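Local atomic coordinates of Low molecular weight phosphotyrosine protein phosphatase 1 (PDB entry 7CUY), a protein that probably removes phosphate from phosphotyrosine in proteins, and from small aryl and acyl phosphates, as a cytoplasmic low molecular weight tyrosine phosphatase. Residues 113-118 with 142-147; 81-86 with 106-111; 3-8 with 33-38. All blocks are in the same frame, centred on the assembly; numbering follows the deposited sequence.

Contact 1: 113-118 with 142-147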
loop_
_atom_site.group_PDB
_atom_site.type_symbol
_atom_site.label_atom_id
_atom_site.label_comp_id
_atom_site.label_asym_id
_atom_site.label_seq_id
_atom_site.Cartn_x
_atom_site.Cartn_y
_atom_site.Cartn_z
ATOM N N PHE A 113 3.789 -4.901 -10.420
ATOM C CA PHE A 113 3.239 -4.057 -11.468
ATOM C C PHE A 113 4.214 -2.924 -11.742
ATOM O O PHE A 113 4.746 -2.320 -10.805
ATOM C CB PHE A 113 1.848 -3.546 -11.076
ATOM C CG PHE A 113 0.842 -4.650 -10.962
ATOM C CD1 PHE A 113 0.109 -5.050 -12.068
ATOM C CD2 PHE A 113 0.699 -5.355 -9.773
ATOM C CE1 PHE A 113 -0.795 -6.101 -11.978
ATOM C CE2 PHE A 113 -0.195 -6.408 -9.670
ATOM C CZ PHE A 113 -0.945 -6.787 -10.765
ATOM N N GLY A 114 4.496 -2.690 -13.021
ATOM C CA GLY A 114 5.329 -1.562 -13.444
ATOM C C GLY A 114 6.831 -1.634 -13.261
ATOM O O GLY A 114 7.586 -1.335 -14.190
ATOM N N LEU A 115 7.293 -2.021 -12.078
ATOM C CA LEU A 115 8.722 -1.985 -11.815
ATOM C C LEU A 115 9.438 -3.112 -12.549
ATOM O O LEU A 115 8.844 -4.122 -12.926
ATOM C CB LEU A 115 8.978 -2.078 -10.317
ATOM C CG LEU A 115 8.084 -1.062 -9.606
ATOM C CD1 LEU A 115 7.956 -1.371 -8.128
ATOM C CD2 LEU A 115 8.650 0.337 -9.845
ATOM N N GLU A 116 10.733 -2.914 -12.767
ATOM C CA GLU A 116 11.585 -4.014 -13.184
ATOM C C GLU A 116 11.707 -5.024 -12.055
ATOM O O GLU A 116 11.490 -4.704 -10.884
ATOM C CB GLU A 116 12.978 -3.516 -13.553
ATOM C CG GLU A 116 13.147 -2.998 -14.953
ATOM C CD GLU A 116 14.444 -2.234 -15.081
ATOM O OE1 GLU A 116 14.432 -1.003 -14.825
ATOM O OE2 GLU A 116 15.479 -2.872 -15.393
ATOM N N LYS A 117 12.079 -6.255 -12.423
ATOM C CA LYS A 117 12.185 -7.356 -11.464
ATOM C C LYS A 117 13.023 -6.970 -10.246
ATOM O O LYS A 117 12.580 -7.118 -9.103
ATOM C CB LYS A 117 12.786 -8.583 -12.158
ATOM C CG LYS A 117 12.205 -9.910 -11.712
ATOM C CD LYS A 117 10.704 -9.977 -11.974
ATOM C CE LYS A 117 9.963 -10.845 -10.931
ATOM N NZ LYS A 117 10.535 -12.217 -10.720
ATOM N N LYS A 118 14.229 -6.449 -10.485
ATOM C CA LYS A 118 15.169 -6.109 -9.418
ATOM C C LYS A 118 14.649 -5.003 -8.505
ATOM O O LYS A 118 15.157 -4.846 -7.386
ATOM C CB LYS A 118 16.527 -5.670 -9.992
ATOM C CG LYS A 118 16.933 -6.219 -11.315
ATOM C CD LYS A 118 16.322 -5.567 -12.502
ATOM C CE LYS A 118 16.609 -6.259 -13.676
ATOM N NZ LYS A 118 15.906 -5.855 -14.871
ATOM N N VAL A 142 4.577 5.134 -7.112
ATOM C CA VAL A 142 4.092 5.927 -8.238
ATOM C C VAL A 142 4.059 5.085 -9.510
ATOM O O VAL A 142 3.064 5.084 -10.251
ATOM C CB VAL A 142 4.961 7.186 -8.400
ATOM C CG1 VAL A 142 4.675 7.881 -9.744
ATOM C CG2 VAL A 142 4.715 8.131 -7.236
ATOM N N VAL A 143 5.118 4.310 -9.755
ATOM C CA VAL A 143 5.179 3.491 -10.958
ATOM C C VAL A 143 4.242 2.292 -10.847
ATOM O O VAL A 143 3.488 1.990 -11.777
ATOM C CB VAL A 143 6.629 3.057 -11.232
ATOM C CG1 VAL A 143 6.683 2.035 -12.382
ATOM C CG2 VAL A 143 7.517 4.294 -11.539
ATOM N N ALA A 144 4.285 1.582 -9.718
ATOM C CA ALA A 144 3.465 0.384 -9.556
ATOM C C ALA A 144 1.976 0.712 -9.603
ATOM O O ALA A 144 1.192 0.018 -10.258
ATOM C CB ALA A 144 3.813 -0.315 -8.233
ATOM N N CYS A 145 1.560 1.759 -8.888
ATOM C CA CYS A 145 0.138 2.070 -8.807
ATOM C C CYS A 145 -0.431 2.416 -10.175
ATOM O O CYS A 145 -1.506 1.933 -10.547
ATOM C CB CYS A 145 -0.101 3.226 -7.832
ATOM S SG CYS A 145 0.034 2.787 -6.063
ATOM N N ALA A 146 0.265 3.271 -10.926
ATOM C CA ALA A 146 -0.163 3.586 -12.284
ATOM C C ALA A 146 -0.354 2.322 -13.114
ATOM O O ALA A 146 -1.409 2.119 -13.731
ATOM C CB ALA A 146 0.869 4.507 -12.934
ATOM N N ALA A 147 0.662 1.449 -13.127
ATOM C CA ALA A 147 0.614 0.259 -13.972
ATOM C C ALA A 147 -0.541 -0.655 -13.573
ATOM O O ALA A 147 -1.291 -1.129 -14.435
ATOM C CB ALA A 147 1.946 -0.490 -13.908
#
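Leu115 lays its CD2 methyl against CG1 of Val143 at 3.6 Å, the two side chains crossing obliquely. In the low molecular weight phosphatase fold, a parallel sheet flanked by helices, this is where the loop after strand 106-109 runs over the long helix 132-153. Val143 has CG1 anti to the backbone N (chi1 172°), which brings that methyl up to both Leu115 and the backbone of Gly114. Leu115 CD1 comes within 4.3 Å of Ala144 CB, so the isobutyl group touches two successive helix residues; beyond them it also touches Gln140. The loop bends sharply just before it. Leu115 N donates to Phe113 O at 2.9 Å, closing a classic gamma turn centred on Gly114, whose phi of 76° favours glycine. Glycine is needed for the fit as well: a beta carbon at this position would stand only 2.8 Å from Val143 O, a clash, and close to Ala147 CB. The turn therefore lies with its backbone directly on the helix. Phe113 O, already bonded inside the turn, also receives a CA-H contact from Ala144, with CA at 3.2 Å from the oxygen. The side chain of Phe113 starts toward the helix but meets 142-147 through CB alone, its ring turning off to an edge-to-face contact with Phe148 and on to Glu151 and Arg152. With alanines at Ala144 and Ala147 the loop backbone comes close to the helix, while Cys145 turns from it to helix 15-29. The methyl of Ala147 packs against the start of the turn, its CB 3.5 Å from Gly114 N.

Contact 2: 81-86 with 106-111; sequences FDYIFG and ELLMLG
Phe85 turns one ring face to Leu110 and meets Leu108 obliquely, its CE1 3.7 Å from Leu108 CB. CD1 of Leu110 lies over the face, 4.2 Å from the ring centroid and offset toward the rim, a CH-pi contact; a chi2 of 53° turns this methyl back over the ring. Phe148 meets the Phe85 ring edge-to-face, so an alanine in place of Phe85 would probably leave Leu108, Leu110 and Phe148 facing a gap where the ring had been. Leu108 CD1 also touches Tyr83 CD1 at 4.0 Å, bridging the two aromatic rings. Tyr83 and Phe85 lie on strand 83-86 and Leu108 on its parallel neighbour 106-109, the two strands of a beta-alpha-beta unit whose connecting helix is 89-98. Five N-H···O bonds join the two segments; the last, Leu110 N to Gly86 O at 3.0 Å, carries the ladder past strand 106-109 into the following 3-10 turn. Gly86 lies about 7 Å from the side chain of Cys9, the probable nucleophile. On the same face as Phe85, Glu106 has CG anti to its backbone N (chi1 -162°) and extends alongside Tyr83; OE2 lies 3.6 Å from Tyr83 CE1, at the ring edge, while OE1 forms a salt bridge to Arg152. The opposite face is thinner in cross-strand contact: Ile84 CB meets Leu107 CD2 at 4.1 Å, and Met109 CG rests 3.6 Å from Gly86 O.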
loop_
_atom_site.group_PDB
_atom_site.type_symbol
_atom_site.label_atom_id
_atom_site.label_comp_id
_atom_site.label_asym_id
_atom_site.label_seq_id
_atom_site.Cartn_x
_atom_site.Cartn_y
_atom_site.Cartn_z
ATOM N N PHE A 81 -12.484 -6.382 0.395
ATOM C CA PHE A 81 -11.645 -5.774 -0.632
ATOM C C PHE A 81 -11.464 -6.705 -1.824
ATOM O O PHE A 81 -11.348 -7.924 -1.674
ATOM C CB PHE A 81 -10.288 -5.361 -0.050
ATOM C CG PHE A 81 -10.402 -4.245 0.937
ATOM C CD1 PHE A 81 -10.632 -4.509 2.272
ATOM C CD2 PHE A 81 -10.341 -2.922 0.518
ATOM C CE1 PHE A 81 -10.766 -3.472 3.184
ATOM C CE2 PHE A 81 -10.479 -1.875 1.418
ATOM C CZ PHE A 81 -10.692 -2.145 2.753
ATOM N N ASP A 82 -11.447 -6.111 -3.018
ATOM C CA ASP A 82 -11.201 -6.857 -4.239
ATOM C C ASP A 82 -9.730 -7.163 -4.424
ATOM O O ASP A 82 -9.382 -8.217 -4.967
ATOM C CB ASP A 82 -11.714 -6.061 -5.430
ATOM C CG ASP A 82 -13.157 -5.684 -5.274
ATOM O OD1 ASP A 82 -14.015 -6.555 -5.539
ATOM O OD2 ASP A 82 -13.429 -4.537 -4.846
ATOM N N TYR A 83 -8.867 -6.266 -3.962
ATOM C CA TYR A 83 -7.428 -6.364 -4.123
ATOM C C TYR A 83 -6.772 -6.047 -2.795
ATOM O O TYR A 83 -7.069 -5.015 -2.194
ATOM C CB TYR A 83 -6.937 -5.382 -5.188
ATOM C CG TYR A 83 -7.644 -5.571 -6.506
ATOM C CD1 TYR A 83 -7.295 -6.618 -7.351
ATOM C CD2 TYR A 83 -8.660 -4.709 -6.900
ATOM C CE1 TYR A 83 -7.947 -6.803 -8.572
ATOM C CE2 TYR A 83 -9.325 -4.879 -8.100
ATOM C CZ TYR A 83 -8.959 -5.928 -8.941
ATOM O OH TYR A 83 -9.611 -6.096 -10.144
ATOM N N ILE A 84 -5.886 -6.925 -2.336
ATOM C CA ILE A 84 -5.059 -6.665 -1.165
ATOM C C ILE A 84 -3.596 -6.785 -1.579
ATOM O O ILE A 84 -3.199 -7.803 -2.148
ATOM C CB ILE A 84 -5.393 -7.633 -0.016
ATOM C CG1 ILE A 84 -6.884 -7.525 0.332
ATOM C CG2 ILE A 84 -4.555 -7.305 1.182
ATOM C CD1 ILE A 84 -7.296 -8.243 1.586
ATOM N N PHE A 85 -2.809 -5.751 -1.300
ATOM C CA PHE A 85 -1.421 -5.633 -1.741
ATOM C C PHE A 85 -0.455 -5.730 -0.565
ATOM O O PHE A 85 -0.567 -4.965 0.396
ATOM C CB PHE A 85 -1.169 -4.289 -2.441
ATOM C CG PHE A 85 -1.738 -4.187 -3.834
ATOM C CD1 PHE A 85 -1.053 -4.705 -4.917
ATOM C CD2 PHE A 85 -2.933 -3.539 -4.059
ATOM C CE1 PHE A 85 -1.567 -4.581 -6.209
ATOM C CE2 PHE A 85 -3.455 -3.427 -5.336
ATOM C CZ PHE A 85 -2.772 -3.947 -6.412
ATOM N N GLY A 86 0.544 -6.634 -0.670
ATOM C CA GLY A 86 1.690 -6.576 0.211
ATOM C C GLY A 86 2.812 -5.775 -0.420
ATOM O O GLY A 86 2.815 -5.508 -1.615
ATOM N N GLU A 106 -8.163 -10.708 -4.036
ATOM C CA GLU A 106 -6.986 -11.124 -4.783
ATOM C C GLU A 106 -5.737 -10.606 -4.068
ATOM O O GLU A 106 -5.606 -9.397 -3.845
ATOM C CB GLU A 106 -7.068 -10.597 -6.222
ATOM C CG GLU A 106 -6.135 -11.314 -7.189
ATOM C CD GLU A 106 -6.162 -10.751 -8.617
ATOM O OE1 GLU A 106 -5.115 -10.841 -9.306
ATOM O OE2 GLU A 106 -7.218 -10.249 -9.054
ATOM N N LEU A 107 -4.810 -11.504 -3.727
ATOM C CA LEU A 107 -3.598 -11.119 -3.004
ATOM C C LEU A 107 -2.468 -10.861 -3.995
ATOM O O LEU A 107 -2.034 -11.777 -4.708
ATOM C CB LEU A 107 -3.164 -12.196 -2.010
ATOM C CG LEU A 107 -4.233 -12.810 -1.116
ATOM C CD1 LEU A 107 -3.577 -13.724 -0.069
ATOM C CD2 LEU A 107 -5.096 -11.737 -0.462
ATOM N N LEU A 108 -1.976 -9.635 -4.026
ATOM C CA LEU A 108 -0.958 -9.252 -4.988
ATOM C C LEU A 108 0.179 -8.569 -4.253
ATOM O O LEU A 108 0.011 -8.041 -3.158
ATOM C CB LEU A 108 -1.541 -8.317 -6.074
ATOM C CG LEU A 108 -2.757 -8.917 -6.799
ATOM C CD1 LEU A 108 -3.484 -7.854 -7.585
ATOM C CD2 LEU A 108 -2.351 -10.110 -7.696
ATOM N N MET A 109 1.347 -8.579 -4.859
ATOM C CA MET A 109 2.448 -7.784 -4.353
ATOM C C MET A 109 2.565 -6.548 -5.235
ATOM O O MET A 109 2.599 -6.665 -6.465
ATOM C CB MET A 109 3.747 -8.594 -4.342
ATOM C CG MET A 109 4.781 -7.929 -3.483
ATOM S SD MET A 109 6.307 -8.848 -3.361
ATOM C CE MET A 109 6.977 -8.555 -5.002
ATOM N N LEU A 110 2.567 -5.360 -4.610
ATOM C CA LEU A 110 2.406 -4.129 -5.389
ATOM C C LEU A 110 3.491 -3.997 -6.461
ATOM O O LEU A 110 3.208 -3.600 -7.599
ATOM C CB LEU A 110 2.401 -2.911 -4.459
ATOM C CG LEU A 110 2.225 -1.553 -5.168
ATOM C CD1 LEU A 110 1.013 -1.566 -6.054
ATOM C CD2 LEU A 110 2.120 -0.411 -4.172
ATOM N N GLY A 111 4.731 -4.365 -6.134
ATOM C CA GLY A 111 5.815 -4.167 -7.074
ATOM C C GLY A 111 5.820 -5.125 -8.255
ATOM O O GLY A 111 6.652 -4.958 -9.149
#

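Contact 3: 3-8 with 33-38; sequences RKVLMI and KDVEVD
Arg3 and Asp34 form a salt bridge at the start of the paired strands. NH2 donates to OD1 at 3.2 Å with an N-H···O angle of 161°; the oxygen is met on its syn side and lies close to the guanidinium plane, although the guanidinium and carboxylate planes are 41° apart. Asp34 chi1 of 65° sets CG between its backbone N and carbonyl carbon, and the bent arginine chain comes round to meet the carboxylate. Leu153 O takes a hydrogen bond from Arg3 NH1, so the guanidinium is held from two parts of the chain. The main chain of Asp34 joins in, its O accepting from Arg3 N at 3.0 Å. From there a parallel ladder runs on: Arg3 O to Glu36 N, Glu36 O to Val5 N, Val5 O to Asp38 N and Asp38 O to Met7 N. On the face of the sheet carrying Lys4 and Leu6, Glu36 OE1 lies 3.3 Å from Lys4 CE, but Lys4 NZ stays 4.6 Å from that oxygen, so any attraction between the two charges is probably felt without a direct bond. Further on, Leu6 CD1 lies alongside Asp38, 3.7 Å from its CB, while Asp38 OD2 makes a salt bridge to Arg71. On the other face, beyond Arg3, valines pack: Val5 CG2 meets Val35 CG1 at 4.2 Å, and Val5 CG1 approaches Val37 CG1 at 4.4 Å. Val35 CG2 is 3.7 Å from Arg3 NH2. Strands 3-9 and 35-41 bracket helix 15-29 in a beta-alpha-beta unit; Val35, Val37 and Met7 pack on that helix, Lys4, Leu6 and Glu36 touch helix 77-80, and strand 83-86 borders 3-9 on its remaining edge.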
loop_
_atom_site.group_PDB
_atom_site.type_symbol
_atom_site.label_atom_id
_atom_site.label_comp_id
_atom_site.label_asym_id
_atom_site.label_seq_id
_atom_site.Cartn_x
_atom_site.Cartn_y
_atom_site.Cartn_z
ATOM N N ARG A 3 -14.955 -0.732 -6.671
ATOM C CA ARG A 3 -13.800 -1.602 -6.498
ATOM C C ARG A 3 -13.082 -1.146 -5.242
ATOM O O ARG A 3 -12.966 0.049 -4.997
ATOM C CB ARG A 3 -12.846 -1.498 -7.698
ATOM C CG ARG A 3 -13.048 -2.479 -8.855
ATOM C CD ARG A 3 -13.926 -1.919 -9.987
ATOM N NE ARG A 3 -13.553 -0.608 -10.538
ATOM C CZ ARG A 3 -12.824 -0.427 -11.642
ATOM N NH1 ARG A 3 -12.340 -1.474 -12.309
ATOM N NH2 ARG A 3 -12.565 0.802 -12.083
ATOM N N LYS A 4 -12.591 -2.080 -4.442
ATOM C CA LYS A 4 -11.932 -1.707 -3.200
ATOM C C LYS A 4 -10.528 -2.294 -3.162
ATOM O O LYS A 4 -10.356 -3.493 -3.387
ATOM C CB LYS A 4 -12.760 -2.161 -2.004
ATOM C CG LYS A 4 -14.044 -1.340 -1.832
ATOM C CD LYS A 4 -14.783 -1.693 -0.554
ATOM C CE LYS A 4 -16.110 -0.929 -0.423
ATOM N NZ LYS A 4 -17.292 -1.834 -0.270
ATOM N N VAL A 5 -9.538 -1.442 -2.862
ATOM C CA VAL A 5 -8.118 -1.799 -2.817
ATOM C C VAL A 5 -7.608 -1.538 -1.403
ATOM O O VAL A 5 -7.888 -0.477 -0.833
ATOM C CB VAL A 5 -7.291 -0.979 -3.832
ATOM C CG1 VAL A 5 -5.787 -1.153 -3.587
ATOM C CG2 VAL A 5 -7.619 -1.382 -5.265
ATOM N N LEU A 6 -6.849 -2.484 -0.847
ATOM C CA LEU A 6 -6.281 -2.372 0.501
ATOM C C LEU A 6 -4.771 -2.534 0.437
ATOM O O LEU A 6 -4.280 -3.579 -0.004
ATOM C CB LEU A 6 -6.882 -3.427 1.433
ATOM C CG LEU A 6 -6.461 -3.381 2.911
ATOM C CD1 LEU A 6 -6.930 -2.073 3.591
ATOM C CD2 LEU A 6 -6.975 -4.602 3.672
ATOM N N MET A 7 -4.024 -1.515 0.864
ATOM C CA MET A 7 -2.565 -1.628 0.924
ATOM C C MET A 7 -2.117 -2.093 2.306
ATOM O O MET A 7 -2.520 -1.514 3.310
ATOM C CB MET A 7 -1.891 -0.294 0.601
ATOM C CG MET A 7 -2.332 0.306 -0.715
ATOM S SD MET A 7 -1.784 -0.656 -2.122
ATOM C CE MET A 7 -2.138 0.509 -3.477
ATOM N N ILE A 8 -1.242 -3.102 2.352
ATOM C CA ILE A 8 -0.793 -3.725 3.596
ATOM C C ILE A 8 0.725 -3.632 3.670
ATOM O O ILE A 8 1.420 -3.943 2.692
ATOM C CB ILE A 8 -1.210 -5.215 3.660
ATOM C CG1 ILE A 8 -2.729 -5.379 3.635
ATOM C CG2 ILE A 8 -0.589 -5.918 4.851
ATOM C CD1 ILE A 8 -3.436 -4.539 4.665
ATOM N N LYS A 33 -13.196 7.163 -10.541
ATOM C CA LYS A 33 -13.899 7.549 -9.323
ATOM C C LYS A 33 -14.576 6.403 -8.592
ATOM O O LYS A 33 -15.008 6.597 -7.450
ATOM C CB LYS A 33 -14.956 8.625 -9.618
ATOM C CG LYS A 33 -14.360 9.921 -10.138
ATOM C CD LYS A 33 -15.091 11.107 -9.549
ATOM C CE LYS A 33 -14.776 12.329 -10.355
ATOM N NZ LYS A 33 -15.124 12.073 -11.781
ATOM N N ASP A 34 -14.682 5.225 -9.202
ATOM C CA ASP A 34 -15.340 4.083 -8.587
ATOM C C ASP A 34 -14.353 3.129 -7.922
ATOM O O ASP A 34 -14.563 1.915 -7.956
ATOM C CB ASP A 34 -16.154 3.341 -9.638
ATOM C CG ASP A 34 -15.277 2.738 -10.720
ATOM O OD1 ASP A 34 -14.190 3.291 -11.011
ATOM O OD2 ASP A 34 -15.671 1.696 -11.278
ATOM N N VAL A 35 -13.270 3.644 -7.341
ATOM C CA VAL A 35 -12.267 2.813 -6.674
ATOM C C VAL A 35 -11.953 3.445 -5.322
ATOM O O VAL A 35 -11.517 4.599 -5.261
ATOM C CB VAL A 35 -10.976 2.654 -7.503
ATOM C CG1 VAL A 35 -9.979 1.747 -6.764
ATOM C CG2 VAL A 35 -11.264 2.106 -8.904
ATOM N N GLU A 36 -12.171 2.691 -4.248
ATOM C CA GLU A 36 -11.857 3.113 -2.885
ATOM C C GLU A 36 -10.549 2.463 -2.450
ATOM O O GLU A 36 -10.265 1.326 -2.824
ATOM C CB GLU A 36 -13.004 2.732 -1.936
ATOM C CG GLU A 36 -12.672 2.743 -0.443
ATOM C CD GLU A 36 -13.579 1.797 0.371
ATOM O OE1 GLU A 36 -14.818 2.018 0.384
ATOM O OE2 GLU A 36 -13.049 0.837 0.985
ATOM N N VAL A 37 -9.744 3.201 -1.689
ATOM C CA VAL A 37 -8.427 2.762 -1.250
ATOM C C VAL A 37 -8.325 2.926 0.265
ATOM O O VAL A 37 -8.741 3.946 0.811
ATOM C CB VAL A 37 -7.297 3.550 -1.944
ATOM C CG1 VAL A 37 -5.952 2.863 -1.723
ATOM C CG2 VAL A 37 -7.583 3.725 -3.449
ATOM N N ASP A 38 -7.737 1.933 0.934
ATOM C CA ASP A 38 -7.531 1.934 2.378
ATOM C C ASP A 38 -6.163 1.312 2.612
ATOM O O ASP A 38 -5.538 0.810 1.672
ATOM C CB ASP A 38 -8.662 1.175 3.079
ATOM C CG ASP A 38 -8.695 1.386 4.608
ATOM O OD1 ASP A 38 -8.188 2.415 5.113
ATOM O OD2 ASP A 38 -9.276 0.511 5.307
#

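How the contacts relate
Contacts 2 and 3 are strand pairs of one parallel sheet, in the order 35-41, 3-9, 83-86, 106-109, and both rest on backbone hydrogen bonds. The inner strands join them: Phe85 O lies 2.8 Å from Ile8 N, a probable hydrogen bond. Aromatic and leucine packing marks contact 2, whereas contact 3 adds charged side chains, with a salt bridge at its exposed start. All three are partly buried; their centres lie about 8 Å (contact 2), 10 Å (contact 3) and 13 Å (contact 1) from the chain centre. Contact 2 has no exposed touching residue, contact 1 two. Contact 1 joins loop to helix by apolar packing and a CA-H contact, yet Phe113 CE2 is 4.1 Å from Phe85 CE1.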